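PDB 2NVV: acetyl-CoA hydrolase/transferase family protein from Porphyromonas gingivalis, which probably transfers coenzyme A between acyl-CoA and acetate, or hydrolyses acetyl-CoA, through a glutamyl-CoA thioester intermediate, and binds zinc. Local coordinates for residues F14-S24 / K119-V127. Residues are numbered along the deposited sequence; the frame is centred on the assembly and turned at random.
Sequences FVHHNDNVGFS and KVDVAIIEV
Val21, Gly22 and Phe23 pair in parallel with Val122, Ala123 and Ile124, joining strands 20-23 and 122-127 in the middle of the seven-stranded parallel sheet of the N-terminal domain, an open alpha/beta fold of Rossmann-like type. The strand axes cross at -23° and approach to 4.8 Å. Asn20 O takes Asp121 N at 2.9 Å and, weakly, Val122 N; the ladder then runs Gly22 N to Val122 O (3.0 Å), Ile124 N to Gly22 O, and Ser24 N to Ile124 O; strand 55-58 takes the other edge of 20-23. Val21, Phe23, Val122 and Ile124 share one face of the sheet, where Val21 CG1 meets Ile124 CG1 at 3.6 Å and also lies over the rim of one face of the Phe23 ring.

Side chains add to the pairing at both ends. Asp121 OD2 receives Asn20 N at 2.7 Å through its anti lone pair, nearly straight at 167°, while Asn20 ND2 reaches Lys119 O in its own amide plane. The carboxylates of Asp19 and Asp121 stand close, but Arg154 bridges the former and Lys119, weakly, the latter, which probably eases their repulsion. At the far end, chi1 of 67° sets Ser24 OG between its backbone N and carbonyl carbon; besides bonding Gly30 O, OG accepts Glu126 N at 2.9 Å.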
loop_
_atom_site.group_PDB
_atom_site.type_symbol
_atom_site.label_atom_id
_atom_site.label_comp_id
_atom_site.label_asym_id
_atom_site.label_seq_id
_atom_site.Cartn_x
_atom_site.Cartn_y
_atom_site.Cartn_z
ATOM N N PHE A 14 -36.351 -12.616 -9.282
ATOM C CA PHE A 14 -35.284 -13.546 -8.932
ATOM C C PHE A 14 -34.369 -12.984 -7.845
ATOM O O PHE A 14 -33.429 -13.657 -7.406
ATOM C CB PHE A 14 -34.449 -13.903 -10.157
ATOM C CG PHE A 14 -35.186 -14.718 -11.180
ATOM C CD1 PHE A 14 -35.959 -14.102 -12.166
ATOM C CD2 PHE A 14 -35.118 -16.107 -11.157
ATOM C CE1 PHE A 14 -36.650 -14.860 -13.109
ATOM C CE2 PHE A 14 -35.805 -16.871 -12.096
ATOM C CZ PHE A 14 -36.571 -16.245 -13.072
ATOM N N VAL A 15 -34.637 -11.751 -7.423
ATOM C CA VAL A 15 -33.854 -11.109 -6.373
ATOM C C VAL A 15 -34.740 -11.034 -5.139
ATOM O O VAL A 15 -35.864 -10.529 -5.200
ATOM C CB VAL A 15 -33.413 -9.680 -6.777
ATOM C CG1 VAL A 15 -32.677 -9.017 -5.627
ATOM C CG2 VAL A 15 -32.522 -9.736 -8.014
ATOM N N HIS A 16 -34.233 -11.546 -4.021
ATOM C CA HIS A 16 -34.999 -11.562 -2.781
ATOM C C HIS A 16 -34.299 -10.798 -1.668
ATOM O O HIS A 16 -33.108 -10.498 -1.757
ATOM C CB HIS A 16 -35.227 -13.002 -2.350
ATOM C CG HIS A 16 -35.643 -13.899 -3.470
ATOM N ND1 HIS A 16 -36.929 -13.927 -3.966
ATOM C CD2 HIS A 16 -34.934 -14.778 -4.215
ATOM C CE1 HIS A 16 -36.995 -14.784 -4.968
ATOM N NE2 HIS A 16 -35.797 -15.314 -5.140
ATOM N N HIS A 17 -35.044 -10.480 -0.619
ATOM C CA HIS A 17 -34.478 -9.751 0.498
ATOM C C HIS A 17 -33.304 -10.531 1.055
ATOM O O HIS A 17 -33.346 -11.763 1.141
ATOM C CB HIS A 17 -35.530 -9.544 1.587
ATOM C CG HIS A 17 -34.959 -9.112 2.899
ATOM N ND1 HIS A 17 -35.027 -9.893 4.034
ATOM C CD2 HIS A 17 -34.276 -7.997 3.250
ATOM C CE1 HIS A 17 -34.412 -9.277 5.029
ATOM N NE2 HIS A 17 -33.946 -8.124 4.578
ATOM N N ASN A 18 -32.253 -9.805 1.420
ATOM C CA ASN A 18 -31.051 -10.398 1.996
ATOM C C ASN A 18 -30.157 -11.118 0.989
ATOM O O ASN A 18 -29.160 -11.731 1.366
ATOM C CB ASN A 18 -31.422 -11.356 3.120
ATOM C CG ASN A 18 -30.414 -11.341 4.247
ATOM O OD1 ASN A 18 -30.219 -10.313 4.905
ATOM N ND2 ASN A 18 -29.760 -12.486 4.479
ATOM N N ASP A 19 -30.514 -11.058 -0.286
ATOM C CA ASP A 19 -29.689 -11.671 -1.315
ATOM C C ASP A 19 -28.509 -10.741 -1.538
ATOM O O ASP A 19 -28.624 -9.533 -1.357
ATOM C CB ASP A 19 -30.444 -11.799 -2.644
ATOM C CG ASP A 19 -31.234 -13.089 -2.767
ATOM O OD1 ASP A 19 -30.980 -14.048 -1.999
ATOM O OD2 ASP A 19 -32.111 -13.149 -3.660
ATOM N N ASN A 20 -27.373 -11.302 -1.919
ATOM C CA ASN A 20 -26.202 -10.488 -2.221
ATOM C C ASN A 20 -26.132 -10.433 -3.735
ATOM O O ASN A 20 -26.092 -11.464 -4.400
ATOM C CB ASN A 20 -24.918 -11.107 -1.659
ATOM C CG ASN A 20 -24.780 -10.900 -0.175
ATOM O OD1 ASN A 20 -25.414 -10.015 0.398
ATOM N ND2 ASN A 20 -23.938 -11.703 0.458
ATOM N N VAL A 21 -26.125 -9.231 -4.286
ATOM C CA VAL A 21 -26.088 -9.091 -5.732
ATOM C C VAL A 21 -24.821 -8.414 -6.233
ATOM O O VAL A 21 -24.369 -7.407 -5.681
ATOM C CB VAL A 21 -27.318 -8.293 -6.243
ATOM C CG1 VAL A 21 -27.394 -8.378 -7.748
ATOM C CG2 VAL A 21 -28.594 -8.839 -5.613
ATOM N N GLY A 22 -24.249 -8.992 -7.284
ATOM C CA GLY A 22 -23.056 -8.429 -7.886
ATOM C C GLY A 22 -23.474 -7.868 -9.226
ATOM O O GLY A 22 -24.229 -8.508 -9.955
ATOM N N PHE A 23 -23.004 -6.669 -9.549
ATOM C CA PHE A 23 -23.346 -6.036 -10.815
ATOM C C PHE A 23 -22.123 -5.895 -11.717
ATOM O O PHE A 23 -21.010 -5.705 -11.247
ATOM C CB PHE A 23 -23.967 -4.664 -10.553
ATOM C CG PHE A 23 -25.054 -4.678 -9.508
ATOM C CD1 PHE A 23 -24.736 -4.650 -8.152
ATOM C CD2 PHE A 23 -26.395 -4.699 -9.873
ATOM C CE1 PHE A 23 -25.736 -4.640 -7.176
ATOM C CE2 PHE A 23 -27.394 -4.689 -8.905
ATOM C CZ PHE A 23 -27.061 -4.658 -7.555
ATOM N N SER A 24 -22.336 -5.988 -13.018
ATOM C CA SER A 24 -21.251 -5.870 -13.991
ATOM C C SER A 24 -20.873 -4.410 -14.221
ATOM O O SER A 24 -21.506 -3.495 -13.685
ATOM C CB SER A 24 -21.675 -6.482 -15.325
ATOM O OG SER A 24 -22.718 -5.718 -15.921
ATOM N N LYS A 119 -21.696 -14.914 0.234
ATOM C CA LYS A 119 -22.079 -15.517 -1.029
ATOM C C LYS A 119 -22.618 -14.475 -2.018
ATOM O O LYS A 119 -23.078 -13.410 -1.624
ATOM C CB LYS A 119 -23.167 -16.567 -0.780
ATOM C CG LYS A 119 -23.685 -17.224 -2.052
ATOM C CD LYS A 119 -25.190 -17.509 -2.001
ATOM C CE LYS A 119 -25.551 -18.555 -0.954
ATOM N NZ LYS A 119 -26.999 -18.922 -1.008
ATOM N N VAL A 120 -22.537 -14.795 -3.305
ATOM C CA VAL A 120 -23.072 -13.940 -4.358
ATOM C C VAL A 120 -24.284 -14.743 -4.839
ATOM O O VAL A 120 -24.134 -15.808 -5.446
ATOM C CB VAL A 120 -22.102 -13.778 -5.553
ATOM C CG1 VAL A 120 -22.694 -12.805 -6.546
ATOM C CG2 VAL A 120 -20.747 -13.292 -5.091
ATOM N N ASP A 121 -25.481 -14.250 -4.549
ATOM C CA ASP A 121 -26.691 -14.955 -4.944
ATOM C C ASP A 121 -27.027 -14.803 -6.422
ATOM O O ASP A 121 -27.301 -15.778 -7.119
ATOM C CB ASP A 121 -27.854 -14.469 -4.088
ATOM C CG ASP A 121 -27.710 -14.885 -2.652
ATOM O OD1 ASP A 121 -27.863 -16.089 -2.365
ATOM O OD2 ASP A 121 -27.429 -14.012 -1.812
ATOM N N VAL A 122 -27.007 -13.571 -6.899
ATOM C CA VAL A 122 -27.293 -13.320 -8.295
ATOM C C VAL A 122 -26.356 -12.250 -8.850
ATOM O O VAL A 122 -25.805 -11.422 -8.106
ATOM C CB VAL A 122 -28.802 -12.928 -8.495
ATOM C CG1 VAL A 122 -29.393 -12.437 -7.182
ATOM C CG2 VAL A 122 -28.954 -11.870 -9.557
ATOM N N ALA A 123 -26.147 -12.313 -10.164
ATOM C CA ALA A 123 -25.306 -11.365 -10.868
ATOM C C ALA A 123 -26.156 -10.731 -11.958
ATOM O O ALA A 123 -26.756 -11.441 -12.772
ATOM C CB ALA A 123 -24.116 -12.084 -11.484
ATOM N N ILE A 124 -26.244 -9.401 -11.952
ATOM C CA ILE A 124 -26.992 -8.693 -12.988
ATOM C C ILE A 124 -25.909 -8.119 -13.897
ATOM O O ILE A 124 -25.042 -7.389 -13.426
ATOM C CB ILE A 124 -27.814 -7.513 -12.438
ATOM C CG1 ILE A 124 -28.472 -7.871 -11.100
ATOM C CG2 ILE A 124 -28.861 -7.111 -13.462
ATOM C CD1 ILE A 124 -29.556 -8.886 -11.173
ATOM N N ILE A 125 -25.941 -8.446 -15.185
ATOM C CA ILE A 125 -24.922 -7.938 -16.092
ATOM C C ILE A 125 -25.470 -7.340 -17.386
ATOM O O ILE A 125 -26.518 -7.750 -17.872
ATOM C CB ILE A 125 -23.913 -9.051 -16.460
ATOM C CG1 ILE A 125 -24.625 -10.185 -17.195
ATOM C CG2 ILE A 125 -23.261 -9.594 -15.206
ATOM C CD1 ILE A 125 -23.704 -11.298 -17.679
ATOM N N GLU A 126 -24.773 -6.343 -17.923
ATOM C CA GLU A 126 -25.175 -5.751 -19.196
ATOM C C GLU A 126 -24.282 -6.394 -20.259
ATOM O O GLU A 126 -23.071 -6.491 -20.090
ATOM C CB GLU A 126 -24.989 -4.239 -19.215
ATOM C CG GLU A 126 -25.433 -3.654 -20.538
ATOM C CD GLU A 126 -25.248 -2.168 -20.628
ATOM O OE1 GLU A 126 -26.272 -1.456 -20.622
ATOM O OE2 GLU A 126 -24.078 -1.721 -20.708
ATOM N N VAL A 127 -24.875 -6.816 -21.365
ATOM C CA VAL A 127 -24.123 -7.510 -22.391
ATOM C C VAL A 127 -24.314 -6.983 -23.813
ATOM O O VAL A 127 -25.320 -6.329 -24.131
ATOM C CB VAL A 127 -24.488 -9.016 -22.325
ATOM C CG1 VAL A 127 -23.858 -9.772 -23.438
ATOM C CG2 VAL A 127 -24.024 -9.594 -20.993
#